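Local structure of Baccell_00875 (5NO8) at residues K87-I92 and A143-F148; V103-G108 and I112-E117; Y70-G75 and W237-H242; L74-V79 and A219-D224. The protein probably acts as a polysaccharide lyase that removes L-rhamnose caps linked to glucuronic acid on complex arabinogalactan chains. All coordinates share one frame; numbering follows the deposited sequence.

Following the chain from the N terminus, residues 70-75 and the overlapping 74-79 come first, and both wait for partners much further on. Residues 87-92 follow, then the hairpin of contact 2, which closes first, with Ile112-Glu117 folding back on Val103-Gly108. Contact 1 closes next at 143-148, contact 4 at 219-224, and contact 3 last at 237-242. Contact 2 nests inside contact 1, and contact 1 inside the loops of contacts 4 and 3, which share Leu74 and Gly75. Contacts 1 and 4 lie in the mixed sheet, contact 2 in the antiparallel sheet facing it, and contact 3 joins the turn before strand 75-81 to that second sheet.

Contact 1. Residues K87-I92 and A143-F148; sequences KREWRI and AVYTPF
In the mixed sheet that packs against the long antiparallel sheet of this beta-sandwich domain, Trp90 meets Ala143 and Val144 across an intervening strand. Strands 87-90 and 143-145 are next-but-one neighbours, their axes 9.4 Å apart at the closest and their directions 34° apart, because strand 75-81 runs between them and is antiparallel to both. Side chains therefore have to bridge the gap, and they do so on both faces.

On the face turned to the other sheet the work falls to Trp90. Its CG sits between the backbone N and the carbonyl carbon (chi1 67°), which lays the indole across the middle strand. The six-membered ring leads: CH2 comes to 3.4 Å from Ala143 O, approaching at a slant to the ring, while CZ2 brings the ring edge against Val144 CG2 at 4.0 Å. The indole N-H is used on Gly73 O, so the ring is fixed by a bond at one end and by packing at the other. Tyr105 of the facing sheet meets the same ring.

On the other face the exposed Glu89 and Lys87 meet the hydroxyl of the buried Tyr145 through water. Glu89 OE2 and Tyr145 OH are 4.1 Å apart, too far to bond directly, with carboxylate and ring planes 60° apart, and two waters fill the role. The first accepts from Lys87 NZ at 2.8 Å and also bonds Glu89 OE2 and Tyr145 OH. The second donates a hydrogen bond to Glu89 OE2 at 2.7 Å and lies 2.7 Å from Tyr145 OH.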
# COMPACT_ATOMS: atom_id res chain seq x y z
N LYS A 87 14.65 -14.44 -24.78
CA LYS A 87 14.51 -13.16 -24.13
C LYS A 87 15.63 -12.22 -24.58
O LYS A 87 16.83 -12.63 -24.59
CB LYS A 87 14.51 -13.26 -22.60
CG LYS A 87 14.44 -11.89 -21.94
CD LYS A 87 14.17 -11.96 -20.45
CE LYS A 87 14.23 -10.57 -19.85
NZ LYS A 87 14.01 -10.58 -18.39
N ARG A 88 15.25 -11.01 -24.96
CA ARG A 88 16.20 -9.95 -25.33
C ARG A 88 16.04 -8.76 -24.41
O ARG A 88 14.92 -8.44 -23.97
CB ARG A 88 15.95 -9.50 -26.77
CG ARG A 88 15.85 -10.60 -27.80
CD ARG A 88 17.15 -11.32 -28.02
NE ARG A 88 18.23 -10.42 -28.47
CZ ARG A 88 18.93 -10.51 -29.61
NH1 ARG A 88 19.89 -9.63 -29.84
NH2 ARG A 88 18.70 -11.47 -30.51
N GLU A 89 17.14 -8.09 -24.11
CA GLU A 89 17.13 -6.87 -23.31
C GLU A 89 17.82 -5.84 -24.20
O GLU A 89 18.91 -6.14 -24.71
CB GLU A 89 17.91 -7.04 -22.00
CG GLU A 89 17.36 -8.12 -21.08
CD GLU A 89 18.29 -8.43 -19.92
OE1 GLU A 89 19.32 -9.11 -20.15
OE2 GLU A 89 17.98 -8.01 -18.79
N TRP A 90 17.18 -4.71 -24.47
CA TRP A 90 17.85 -3.67 -25.26
C TRP A 90 18.67 -2.81 -24.33
O TRP A 90 18.21 -2.42 -23.25
CB TRP A 90 16.91 -2.89 -26.18
CG TRP A 90 15.86 -1.98 -25.61
CD1 TRP A 90 15.98 -0.63 -25.39
CD2 TRP A 90 14.50 -2.32 -25.32
NE1 TRP A 90 14.79 -0.13 -24.94
CE2 TRP A 90 13.86 -1.14 -24.89
CE3 TRP A 90 13.76 -3.51 -25.39
CZ2 TRP A 90 12.51 -1.12 -24.50
CZ3 TRP A 90 12.42 -3.48 -25.00
CH2 TRP A 90 11.82 -2.30 -24.56
N ARG A 91 19.91 -2.55 -24.73
CA ARG A 91 20.83 -1.79 -23.90
C ARG A 91 21.84 -1.00 -24.74
O ARG A 91 22.17 0.11 -24.36
CB ARG A 91 21.61 -2.71 -22.93
CG ARG A 91 22.47 -1.93 -21.94
CD ARG A 91 23.16 -2.83 -20.92
NE ARG A 91 24.31 -3.45 -21.54
CZ ARG A 91 25.54 -2.92 -21.59
NH1 ARG A 91 25.85 -1.76 -21.00
NH2 ARG A 91 26.48 -3.60 -22.23
N ILE A 92 22.31 -1.55 -25.85
CA ILE A 92 23.31 -0.87 -26.69
C ILE A 92 22.65 -0.52 -28.03
O ILE A 92 22.33 -1.41 -28.79
CB ILE A 92 24.54 -1.76 -26.93
CG1 ILE A 92 25.19 -2.17 -25.58
CG2 ILE A 92 25.52 -1.09 -27.88
CD1 ILE A 92 25.62 -1.01 -24.69
N ALA A 143 8.47 -4.94 -21.67
CA ALA A 143 8.46 -3.90 -20.63
C ALA A 143 9.53 -2.86 -20.86
O ALA A 143 10.54 -3.14 -21.47
CB ALA A 143 8.59 -4.51 -19.24
N VAL A 144 9.24 -1.63 -20.41
CA VAL A 144 10.20 -0.54 -20.45
C VAL A 144 10.53 -0.21 -18.99
O VAL A 144 9.63 -0.01 -18.15
CB VAL A 144 9.62 0.69 -21.16
CG1 VAL A 144 10.58 1.88 -21.12
CG2 VAL A 144 9.26 0.36 -22.59
N TYR A 145 11.82 -0.12 -18.67
CA TYR A 145 12.23 0.33 -17.35
C TYR A 145 11.89 1.81 -17.14
O TYR A 145 12.17 2.65 -18.00
CB TYR A 145 13.72 0.13 -17.13
CG TYR A 145 14.16 -1.28 -17.12
CD1 TYR A 145 13.70 -2.16 -16.15
CD2 TYR A 145 15.05 -1.75 -18.06
CE1 TYR A 145 14.11 -3.48 -16.12
CE2 TYR A 145 15.48 -3.06 -18.04
CZ TYR A 145 15.04 -3.92 -17.06
OH TYR A 145 15.48 -5.23 -17.07
N THR A 146 11.27 2.10 -15.99
CA THR A 146 10.93 3.47 -15.58
C THR A 146 11.34 3.56 -14.12
O THR A 146 10.50 3.44 -13.21
CB THR A 146 9.43 3.80 -15.79
OG1 THR A 146 8.64 2.88 -15.03
CG2 THR A 146 9.05 3.77 -17.27
N PRO A 147 12.65 3.73 -13.87
CA PRO A 147 13.18 3.59 -12.50
C PRO A 147 12.94 4.82 -11.66
O PRO A 147 13.87 5.50 -11.27
CB PRO A 147 14.66 3.30 -12.73
CG PRO A 147 14.96 3.99 -14.02
CD PRO A 147 13.72 3.85 -14.86
N PHE A 148 11.67 5.08 -11.36
CA PHE A 148 11.26 6.21 -10.49
C PHE A 148 11.97 6.08 -9.14
O PHE A 148 12.14 4.96 -8.61
CB PHE A 148 9.74 6.25 -10.28
CG PHE A 148 8.96 6.63 -11.50
CD1 PHE A 148 8.77 7.96 -11.85
CD2 PHE A 148 8.36 5.64 -12.29
CE1 PHE A 148 8.03 8.31 -12.98
CE2 PHE A 148 7.64 5.98 -13.42
CZ PHE A 148 7.48 7.31 -13.76
O HOH W 1 15.01 -8.08 -17.72
O HOH W 2 17.85 -5.37 -18.25

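Contact 2. Residues V103-G108 and I112-E117; sequences VLYREG and ILIKRE
Val103 pairs with Ile114, and Tyr105 with Ile112, as the hydrogen-bonded pairs of the antiparallel hairpin built from strands 102-107 and 110-119. Four backbone hydrogen bonds join these residues. Ile114 N points almost straight at Val103 O (2.8 Å, N-H...O angle 174°), and Tyr105 N reaches Ile112 O at 2.8 Å; the return bonds run from Val103 N to Ile114 O and from Ile112 N to Tyr105 O. In the last, the donor is tilted 33° from the carbonyl plane. Leu104 and Leu113 form the non-hydrogen-bonded pair between, where the CA of each makes a CA-H...O contact with the opposing strand.

Apolar contacts divide by face. On one, Leu104 CD1 meets Leu113 CD1 at 3.9 Å. On the other, turned to the facing sheet, Tyr105 CE1 lies 3.7 Å from Ile114 CD1, while Ile112 CD1, swung to an unusual chi2 of 97°, touches both Tyr105 CB (4.0 Å) and Glu107 CG (3.9 Å).

Two charged residues take part, Glu107 through that CG and Arg116, extended from CG to NE, through NH1, 3.5 Å from Val103 CG2. Arg88 NH1 holds Glu107 OE1, Arg116 is engaged by Glu125, Gly38 O and Gly100 O, and Tyr105 OH bonds Thr37 O. These polar ends are thus satisfied from outside the hairpin, which leaves the two strands joined by backbone bonds and greasy side chains.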
# COMPACT_ATOMS: atom_id res chain seq x y z
N VAL A 103 16.94 7.27 -30.49
CA VAL A 103 17.74 6.11 -30.18
C VAL A 103 17.11 4.90 -30.85
O VAL A 103 15.88 4.68 -30.75
CB VAL A 103 17.86 5.89 -28.65
CG1 VAL A 103 18.99 4.94 -28.34
CG2 VAL A 103 18.10 7.20 -27.89
N LEU A 104 17.92 4.12 -31.54
CA LEU A 104 17.48 2.96 -32.27
C LEU A 104 18.22 1.73 -31.78
O LEU A 104 19.46 1.72 -31.73
CB LEU A 104 17.70 3.19 -33.76
CG LEU A 104 17.25 2.13 -34.75
CD1 LEU A 104 15.76 1.91 -34.62
CD2 LEU A 104 17.64 2.54 -36.18
N TYR A 105 17.46 0.69 -31.46
CA TYR A 105 18.00 -0.61 -31.03
C TYR A 105 17.47 -1.64 -31.97
O TYR A 105 16.36 -1.49 -32.51
CB TYR A 105 17.53 -0.97 -29.59
CG TYR A 105 17.76 0.07 -28.54
CD1 TYR A 105 16.89 1.17 -28.42
CD2 TYR A 105 18.87 0.03 -27.69
CE1 TYR A 105 17.10 2.14 -27.48
CE2 TYR A 105 19.10 1.03 -26.73
CZ TYR A 105 18.22 2.09 -26.64
OH TYR A 105 18.38 3.10 -25.71
N ARG A 106 18.22 -2.72 -32.16
CA ARG A 106 17.79 -3.84 -32.98
C ARG A 106 18.19 -5.11 -32.26
O ARG A 106 19.37 -5.38 -32.06
CB ARG A 106 18.37 -3.78 -34.39
CG ARG A 106 17.99 -4.94 -35.30
CD ARG A 106 16.50 -4.98 -35.68
NE ARG A 106 16.29 -6.08 -36.59
CZ ARG A 106 16.39 -6.04 -37.92
NH1 ARG A 106 16.59 -4.90 -38.55
NH2 ARG A 106 16.21 -7.14 -38.63
N GLU A 107 17.17 -5.86 -31.85
CA GLU A 107 17.37 -7.04 -31.02
C GLU A 107 16.67 -8.18 -31.73
O GLU A 107 15.42 -8.32 -31.68
CB GLU A 107 16.80 -6.81 -29.62
CG GLU A 107 17.42 -5.65 -28.84
CD GLU A 107 18.90 -5.79 -28.57
OE1 GLU A 107 19.39 -6.94 -28.43
OE2 GLU A 107 19.58 -4.73 -28.45
N GLY A 108 17.46 -8.97 -32.45
CA GLY A 108 16.91 -10.03 -33.28
C GLY A 108 16.07 -9.40 -34.38
O GLY A 108 16.51 -8.45 -35.05
N ILE A 112 13.55 -1.42 -32.02
CA ILE A 112 12.99 -0.55 -30.99
C ILE A 112 13.48 0.86 -31.26
O ILE A 112 14.68 1.12 -31.19
CB ILE A 112 13.39 -0.95 -29.56
CG1 ILE A 112 13.10 -2.44 -29.28
CG2 ILE A 112 12.64 -0.10 -28.56
CD1 ILE A 112 14.29 -3.37 -29.46
N LEU A 113 12.57 1.75 -31.63
CA LEU A 113 12.95 3.15 -31.89
C LEU A 113 12.35 4.01 -30.81
O LEU A 113 11.14 3.93 -30.58
CB LEU A 113 12.46 3.61 -33.24
CG LEU A 113 12.70 5.07 -33.67
CD1 LEU A 113 14.20 5.34 -33.79
CD2 LEU A 113 11.99 5.36 -34.98
N ILE A 114 13.18 4.82 -30.15
CA ILE A 114 12.70 5.83 -29.23
C ILE A 114 12.90 7.22 -29.80
O ILE A 114 14.03 7.58 -30.12
CB ILE A 114 13.43 5.76 -27.88
CG1 ILE A 114 13.44 4.32 -27.36
CG2 ILE A 114 12.74 6.69 -26.88
CD1 ILE A 114 14.25 4.11 -26.10
N LYS A 115 11.83 8.00 -29.89
CA LYS A 115 11.88 9.41 -30.33
C LYS A 115 11.42 10.25 -29.16
O LYS A 115 10.31 10.06 -28.67
CB LYS A 115 10.97 9.62 -31.55
CG LYS A 115 11.46 8.89 -32.82
CD LYS A 115 10.62 9.18 -34.07
CE LYS A 115 9.44 8.22 -34.20
NZ LYS A 115 8.59 8.59 -35.34
N ARG A 116 12.29 11.16 -28.71
CA ARG A 116 11.98 12.07 -27.62
C ARG A 116 11.88 13.50 -28.09
O ARG A 116 12.66 13.94 -28.94
CB ARG A 116 13.07 12.02 -26.57
CG ARG A 116 13.22 10.66 -25.94
CD ARG A 116 14.51 10.57 -25.15
NE ARG A 116 14.63 9.24 -24.56
CZ ARG A 116 15.73 8.50 -24.52
NH1 ARG A 116 16.88 8.91 -25.05
NH2 ARG A 116 15.70 7.31 -23.91
N GLU A 117 10.92 14.23 -27.53
CA GLU A 117 10.84 15.66 -27.75
C GLU A 117 10.33 16.38 -26.53
O GLU A 117 9.60 15.81 -25.74
CB GLU A 117 10.15 16.05 -29.07
CG GLU A 117 8.68 15.85 -29.25
CD GLU A 117 8.23 16.34 -30.64
OE1 GLU A 117 8.31 17.56 -30.94
OE2 GLU A 117 7.80 15.50 -31.46

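Contact 3. Residues Y70-G75 and W237-H242; sequences YGWGLG and WHVFAH
Trp72 and Gly73 are the central pair of a type II beta turn running from Gly71 to Leu74, closed by Leu74 N bonding to Gly71 O at 3.0 Å, and the CA of Trp72 is still 12.2 Å from the CA of Val239 in the extended strand it has to reach. Gly73 takes the third position of the turn with phi 99°, where a side chain would jam against the preceding carbonyl oxygen.

The reach comes from the indole. Trp72 CG stands trans to its own N (chi1 178°), which throws the ring out from the turn, and its CZ2 makes the contact. That atom lies 4.1 Å from Val239 CG2, the valine and the indole passing alongside one another and pointing opposite ways. The same CZ2 is 4.2 Å from Trp237 CZ2, and Trp237 NE1 comes up near the plane of the Trp72 ring, at its edge.

Strand 232-242 sits inside the eight-stranded antiparallel sheet, and the turn leads straight into strand 75-81 of the mixed sheet, so the indole of Trp72 lies in the interior between the two layers of the beta-sandwich. Trp237 and Val239, two residues apart, both send their CB toward the turn. Leu190 of the neighbouring strand touches both tryptophans, and Phe148 meets the Trp72 ring edge-to-face.

The two indole N-H groups share one acceptor. Trp72 NE1 and Trp237 NE1 both hydrogen-bond to Glu125 OE1, so a single carboxylate oxygen fixes how both rings are rotated, with Tyr127 edge-to-face against Trp237.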
# COMPACT_ATOMS: atom_id res chain seq x y z
N TYR A 70 19.36 -0.95 -16.27
CA TYR A 70 18.08 -0.46 -15.72
C TYR A 70 17.74 0.99 -16.04
O TYR A 70 16.76 1.54 -15.52
CB TYR A 70 18.06 -0.64 -14.20
CG TYR A 70 17.95 -2.07 -13.76
CD1 TYR A 70 16.84 -2.84 -14.12
CD2 TYR A 70 18.89 -2.64 -12.93
CE1 TYR A 70 16.71 -4.15 -13.71
CE2 TYR A 70 18.77 -3.96 -12.49
CZ TYR A 70 17.67 -4.70 -12.88
OH TYR A 70 17.52 -5.97 -12.45
N GLY A 71 18.53 1.62 -16.90
CA GLY A 71 18.24 2.98 -17.32
C GLY A 71 16.84 3.17 -17.89
O GLY A 71 16.34 2.31 -18.60
N TRP A 72 16.24 4.30 -17.57
CA TRP A 72 14.92 4.68 -18.10
C TRP A 72 14.92 4.59 -19.61
O TRP A 72 15.76 5.21 -20.31
CB TRP A 72 14.59 6.11 -17.67
CG TRP A 72 13.31 6.62 -18.19
CD1 TRP A 72 13.00 6.89 -19.49
CD2 TRP A 72 12.16 6.97 -17.43
NE1 TRP A 72 11.73 7.37 -19.59
CE2 TRP A 72 11.20 7.45 -18.33
CE3 TRP A 72 11.85 6.95 -16.07
CZ2 TRP A 72 9.93 7.85 -17.93
CZ3 TRP A 72 10.59 7.38 -15.67
CH2 TRP A 72 9.65 7.80 -16.59
N GLY A 73 13.97 3.83 -20.16
CA GLY A 73 13.87 3.73 -21.61
C GLY A 73 14.50 2.48 -22.20
O GLY A 73 14.23 2.15 -23.37
N LEU A 74 15.32 1.79 -21.41
CA LEU A 74 15.76 0.47 -21.74
C LEU A 74 14.64 -0.50 -21.38
O LEU A 74 13.63 -0.12 -20.79
CB LEU A 74 17.06 0.11 -21.06
CG LEU A 74 18.21 1.10 -21.35
CD1 LEU A 74 19.46 0.58 -20.67
CD2 LEU A 74 18.41 1.34 -22.85
N GLY A 75 14.79 -1.74 -21.80
CA GLY A 75 13.70 -2.70 -21.55
C GLY A 75 14.02 -4.07 -22.06
O GLY A 75 15.19 -4.39 -22.32
N TRP A 237 4.10 8.31 -24.31
CA TRP A 237 3.65 8.96 -23.09
C TRP A 237 4.23 10.35 -22.97
O TRP A 237 5.21 10.67 -23.65
CB TRP A 237 3.97 8.11 -21.88
CG TRP A 237 5.42 7.68 -21.66
CD1 TRP A 237 6.55 8.44 -21.75
CD2 TRP A 237 5.86 6.38 -21.26
NE1 TRP A 237 7.65 7.70 -21.46
CE2 TRP A 237 7.26 6.43 -21.15
CE3 TRP A 237 5.20 5.19 -20.96
CZ2 TRP A 237 8.02 5.33 -20.75
CZ3 TRP A 237 5.96 4.08 -20.58
CH2 TRP A 237 7.34 4.16 -20.49
N HIS A 238 3.60 11.15 -22.10
CA HIS A 238 4.05 12.49 -21.75
C HIS A 238 4.49 12.46 -20.30
O HIS A 238 3.74 11.95 -19.46
CB HIS A 238 2.91 13.45 -21.84
CG HIS A 238 2.49 13.77 -23.23
ND1 HIS A 238 2.25 15.07 -23.64
CD2 HIS A 238 2.27 12.99 -24.31
CE1 HIS A 238 1.89 15.07 -24.91
NE2 HIS A 238 1.87 13.82 -25.34
N VAL A 239 5.68 13.00 -20.02
CA VAL A 239 6.22 13.17 -18.68
C VAL A 239 6.30 14.66 -18.39
O VAL A 239 6.78 15.43 -19.21
CB VAL A 239 7.59 12.51 -18.55
CG1 VAL A 239 8.17 12.75 -17.17
CG2 VAL A 239 7.47 11.02 -18.85
N PHE A 240 5.74 15.08 -17.25
CA PHE A 240 5.50 16.52 -17.04
C PHE A 240 5.40 16.86 -15.56
O PHE A 240 5.05 16.03 -14.73
CB PHE A 240 4.18 16.95 -17.71
CG PHE A 240 2.99 16.15 -17.25
CD1 PHE A 240 2.65 14.96 -17.91
CD2 PHE A 240 2.21 16.56 -16.17
CE1 PHE A 240 1.57 14.20 -17.50
CE2 PHE A 240 1.12 15.79 -15.75
CZ PHE A 240 0.80 14.61 -16.41
N ALA A 241 5.70 18.11 -15.27
CA ALA A 241 5.59 18.64 -13.94
C ALA A 241 4.13 18.97 -13.66
O ALA A 241 3.39 19.36 -14.54
CB ALA A 241 6.42 19.92 -13.83
N HIS A 242 3.73 18.83 -12.41
CA HIS A 242 2.42 19.24 -11.97
C HIS A 242 2.41 19.66 -10.51
O HIS A 242 3.37 19.47 -9.79
CB HIS A 242 1.35 18.16 -12.29
CG HIS A 242 1.45 16.93 -11.45
ND1 HIS A 242 0.97 16.87 -10.16
CD2 HIS A 242 2.02 15.72 -11.69
CE1 HIS A 242 1.19 15.67 -9.66
NE2 HIS A 242 1.84 14.96 -10.57

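Contact 4. Residues L74-V79 and A219-D224; sequences LGYFTV and ALDLPD
Tyr76 reaches over to Ala219 and supplies about half of the surface buried in this contact. With chi1 at 55° its ring leans across the sheet until the phenol oxygen arrives beside the other strand. There Tyr76 OH is 3.5 Å from Ala219 CB, and CE2 of the same ring is 4.2 Å from that methyl, which comes at the ring from a slant.

Ala219 points its CB toward the tyrosine's strand, and a single methyl is all it offers. Asp221, two residues on, is the third member: its carboxylate swings back so that OD1 lies 4.2 Å from Tyr76 OH, near but not bonded. The hydroxyl is instead hydrogen-bonded to Glu201 OE2 and to Trp203 NE1, two partners that fix the end of the ring. Glu201 OE2 also lies close to Asp221 OD1, so acidic groups gather beside the buried phenol.

Strands 75-79 and 219-221 are not direct neighbours. Strand 137-145 runs between them, antiparallel to both, with Tyr76 and Ala143 joined by backbone bonds, and the tyrosine adds a side-chain link between next-but-one strands of the mixed sheet of the sandwich, on the face turned away from its partner sheet.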
# COMPACT_ATOMS: atom_id res chain seq x y z
N LEU A 74 15.32 1.79 -21.41
CA LEU A 74 15.76 0.47 -21.74
C LEU A 74 14.64 -0.50 -21.38
O LEU A 74 13.63 -0.12 -20.79
CB LEU A 74 17.06 0.11 -21.06
CG LEU A 74 18.21 1.10 -21.35
CD1 LEU A 74 19.46 0.58 -20.67
CD2 LEU A 74 18.41 1.34 -22.85
N GLY A 75 14.79 -1.74 -21.80
CA GLY A 75 13.70 -2.70 -21.55
C GLY A 75 14.02 -4.07 -22.06
O GLY A 75 15.19 -4.39 -22.32
N TYR A 76 12.98 -4.88 -22.19
CA TYR A 76 13.12 -6.28 -22.54
C TYR A 76 11.84 -6.85 -23.12
O TYR A 76 10.77 -6.27 -23.01
CB TYR A 76 13.56 -7.09 -21.30
CG TYR A 76 12.65 -6.92 -20.10
CD1 TYR A 76 11.50 -7.68 -19.97
CD2 TYR A 76 12.94 -5.99 -19.09
CE1 TYR A 76 10.67 -7.51 -18.87
CE2 TYR A 76 12.10 -5.80 -18.00
CZ TYR A 76 10.97 -6.59 -17.89
OH TYR A 76 10.14 -6.43 -16.82
N PHE A 77 11.98 -8.01 -23.75
CA PHE A 77 10.84 -8.74 -24.27
C PHE A 77 11.28 -10.16 -24.52
O PHE A 77 12.48 -10.45 -24.67
CB PHE A 77 10.30 -8.11 -25.57
CG PHE A 77 11.33 -8.01 -26.66
CD1 PHE A 77 11.63 -9.10 -27.44
CD2 PHE A 77 12.03 -6.83 -26.87
CE1 PHE A 77 12.60 -9.03 -28.44
CE2 PHE A 77 12.99 -6.77 -27.88
CZ PHE A 77 13.27 -7.86 -28.65
N THR A 78 10.31 -11.05 -24.54
CA THR A 78 10.54 -12.42 -24.93
C THR A 78 9.94 -12.63 -26.30
O THR A 78 8.73 -12.50 -26.46
CB THR A 78 9.94 -13.38 -23.90
OG1 THR A 78 10.59 -13.16 -22.64
CG2 THR A 78 10.10 -14.83 -24.33
N VAL A 79 10.76 -13.02 -27.26
CA VAL A 79 10.31 -13.19 -28.63
C VAL A 79 10.15 -14.68 -28.91
O VAL A 79 11.01 -15.51 -28.60
CB VAL A 79 11.18 -12.45 -29.67
CG1 VAL A 79 12.62 -12.82 -29.59
CG2 VAL A 79 10.65 -12.69 -31.07
N ALA A 219 9.37 -1.61 -13.85
CA ALA A 219 9.26 -1.80 -15.29
C ALA A 219 7.78 -1.79 -15.67
O ALA A 219 6.98 -2.50 -15.07
CB ALA A 219 9.89 -3.11 -15.73
N LEU A 220 7.40 -0.95 -16.62
CA LEU A 220 6.01 -0.89 -17.08
C LEU A 220 5.81 -1.91 -18.20
O LEU A 220 6.53 -1.88 -19.22
CB LEU A 220 5.66 0.53 -17.52
CG LEU A 220 5.79 1.60 -16.43
CD1 LEU A 220 5.29 2.92 -16.96
CD2 LEU A 220 5.07 1.28 -15.12
N ASP A 221 4.81 -2.79 -18.04
CA ASP A 221 4.52 -3.84 -19.00
C ASP A 221 3.55 -3.40 -20.09
O ASP A 221 2.47 -2.92 -19.80
CB ASP A 221 3.93 -5.06 -18.31
CG ASP A 221 4.86 -5.68 -17.30
OD1 ASP A 221 6.05 -5.91 -17.63
OD2 ASP A 221 4.42 -5.96 -16.17
N LEU A 222 3.96 -3.59 -21.33
CA LEU A 222 3.12 -3.39 -22.48
C LEU A 222 2.24 -4.64 -22.64
O LEU A 222 2.52 -5.70 -22.04
CB LEU A 222 3.98 -3.20 -23.75
CG LEU A 222 4.61 -1.83 -23.92
CD1 LEU A 222 5.64 -1.53 -22.85
CD2 LEU A 222 5.20 -1.68 -25.33
N PRO A 223 1.18 -4.54 -23.46
CA PRO A 223 0.46 -5.76 -23.80
C PRO A 223 1.37 -6.78 -24.47
O PRO A 223 2.36 -6.41 -25.13
CB PRO A 223 -0.62 -5.28 -24.79
CG PRO A 223 -0.71 -3.80 -24.57
CD PRO A 223 0.68 -3.39 -24.23
N ASP A 224 1.04 -8.07 -24.32
CA ASP A 224 1.67 -9.07 -25.17
C ASP A 224 1.24 -8.78 -26.62
O ASP A 224 0.12 -8.34 -26.86
CB ASP A 224 1.31 -10.48 -24.71
CG ASP A 224 1.94 -10.85 -23.34
OD1 ASP A 224 2.99 -10.32 -22.88
OD2 ASP A 224 1.37 -11.76 -22.71